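Local coordinates for protein 1,4-beta-N-Acetylmuramidase M1 (Streptomyces coelicolor, PDB 1JFX) that hydrolyses the beta-1,4 linkages between N-acetylmuramic acid and N-acetylglucosamine in bacterial peptidoglycan, acting as a secreted lysozyme with diacetylmuramidase activity as well, at residues Gly15-Trp19 with Ser20-Ser24. Residues are numbered along the deposited sequence; the frame is centred on the assembly and turned at random.
Sequences GSINW and SSVKS
S20 meets N18, the N-cap of the short helix 19-24, at the helix start. S20 N gives a weak, bent bond to N18 OD1 at 3.1 Å. The hydroxyl S20 OG also lies 2.7 Å from N18 OD1. A water accepts from N18 ND2 and donates a weak bond to S20 OG. S21 N makes the straighter capping bond to N18 OD1, 3.2 Å at 151°. It approaches from above the carbonyl plane of the amide. In N18, CG is anti to the backbone N (chi1 -176°), beside the carbonyl carbon, and OD1 reaches the N-H groups of S20 and S21. V22 N bonds to N18 O at 3.2 Å, the first full-turn bond of the helix. The V22 side chain turns to the apolar side: CG2 touches I17 CG2 at 3.8 Å, and CB lies beside W19 CE3 at 4.1 Å. I17 CG2 in turn sits over one face of the W19 indole, offset toward its rim. K23 N continues the helical pattern onto W19 O, 3.0 Å at 163°. On the inner side, W19 and V22 touch I8 of strand 6-10, and N48 of helix 45-54 accepts from W19 NE1. The chemistry is that of an N-cap: the N18 amide oxygen takes the S21 N-H and, weakly, that of S20, while I17, W19 and V22 form the apolar side, which packs against strand 6-10 of the beta-alpha-barrel.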
loop_
_atom_site.group_PDB
_atom_site.type_symbol
_atom_site.label_atom_id
_atom_site.label_comp_id
_atom_site.label_asym_id
_atom_site.label_seq_id
_atom_site.Cartn_x
_atom_site.Cartn_y
_atom_site.Cartn_z
ATOM N N GLY A 15 -2.139 12.391 12.348
ATOM C CA GLY A 15 -2.210 13.835 12.516
ATOM C C GLY A 15 -1.256 14.659 11.673
ATOM O O GLY A 15 -0.973 14.315 10.522
ATOM N N SER A 16 -0.766 15.758 12.244
ATOM C CA SER A 16 0.167 16.643 11.548
ATOM C C SER A 16 1.561 16.036 11.561
ATOM O O SER A 16 2.114 15.758 12.619
ATOM C CB SER A 16 0.204 18.010 12.235
ATOM O OG SER A 16 1.117 18.864 11.575
ATOM N N ILE A 17 2.133 15.848 10.377
ATOM C CA ILE A 17 3.455 15.240 10.241
ATOM C C ILE A 17 4.503 16.200 9.695
ATOM O O ILE A 17 4.241 16.939 8.744
ATOM C CB ILE A 17 3.383 14.038 9.276
ATOM C CG1 ILE A 17 2.422 12.984 9.831
ATOM C CG2 ILE A 17 4.795 13.444 9.050
ATOM C CD1 ILE A 17 2.177 11.807 8.845
ATOM N N ASN A 18 5.683 16.203 10.310
ATOM C CA ASN A 18 6.773 17.035 9.813
ATOM C C ASN A 18 7.611 16.096 8.948
ATOM O O ASN A 18 8.431 15.320 9.462
ATOM C CB ASN A 18 7.630 17.585 10.953
ATOM C CG ASN A 18 8.707 18.520 10.449
ATOM O OD1 ASN A 18 9.237 18.326 9.364
ATOM N ND2 ASN A 18 9.033 19.539 11.233
ATOM N N TRP A 19 7.393 16.149 7.638
ATOM C CA TRP A 19 8.106 15.256 6.738
ATOM C C TRP A 19 9.603 15.480 6.614
ATOM O O TRP A 19 10.338 14.544 6.289
ATOM C CB TRP A 19 7.426 15.250 5.362
ATOM C CG TRP A 19 6.068 14.601 5.422
ATOM C CD1 TRP A 19 4.868 15.211 5.647
ATOM C CD2 TRP A 19 5.790 13.200 5.306
ATOM N NE1 TRP A 19 3.851 14.272 5.680
ATOM C CE2 TRP A 19 4.395 13.032 5.469
ATOM C CE3 TRP A 19 6.588 12.065 5.080
ATOM C CZ2 TRP A 19 3.780 11.779 5.414
ATOM C CZ3 TRP A 19 5.977 10.815 5.026
ATOM C CH2 TRP A 19 4.584 10.681 5.191
ATOM N N SER A 20 10.085 16.691 6.883
ATOM C CA SER A 20 11.525 16.888 6.814
ATOM C C SER A 20 12.140 16.071 7.953
ATOM O O SER A 20 13.247 15.544 7.829
ATOM C CB SER A 20 11.901 18.378 6.929
ATOM O OG SER A 20 11.575 18.932 8.192
ATOM N N SER A 21 11.415 15.950 9.062
ATOM C CA SER A 21 11.917 15.157 10.177
ATOM C C SER A 21 11.876 13.674 9.872
ATOM O O SER A 21 12.750 12.920 10.325
ATOM C CB SER A 21 11.123 15.451 11.443
ATOM O OG SER A 21 11.395 16.776 11.850
ATOM N N VAL A 22 10.871 13.251 9.112
ATOM C CA VAL A 22 10.750 11.835 8.743
ATOM C C VAL A 22 11.951 11.474 7.865
ATOM O O VAL A 22 12.567 10.417 8.021
ATOM C CB VAL A 22 9.429 11.571 7.970
ATOM C CG1 VAL A 22 9.424 10.153 7.388
ATOM C CG2 VAL A 22 8.244 11.753 8.906
ATOM N N LYS A 23 12.279 12.365 6.935
ATOM C CA LYS A 23 13.414 12.152 6.050
ATOM C C LYS A 23 14.729 12.157 6.833
ATOM O O LYS A 23 15.575 11.289 6.629
ATOM C CB LYS A 23 13.477 13.244 4.982
ATOM C CG LYS A 23 14.658 13.126 4.010
ATOM C CD LYS A 23 14.403 12.035 2.960
ATOM C CE LYS A 23 15.485 12.017 1.876
ATOM N NZ LYS A 23 16.820 11.684 2.434
ATOM N N SER A 24 14.910 13.124 7.732
ATOM C CA SER A 24 16.182 13.165 8.465
ATOM C C SER A 24 16.331 11.993 9.437
ATOM O O SER A 24 17.448 11.657 9.842
ATOM C CB SER A 24 16.363 14.502 9.192
ATOM O OG SER A 24 15.434 14.661 10.233
HETATM O O HOH W 1 10.662 21.672 10.045
#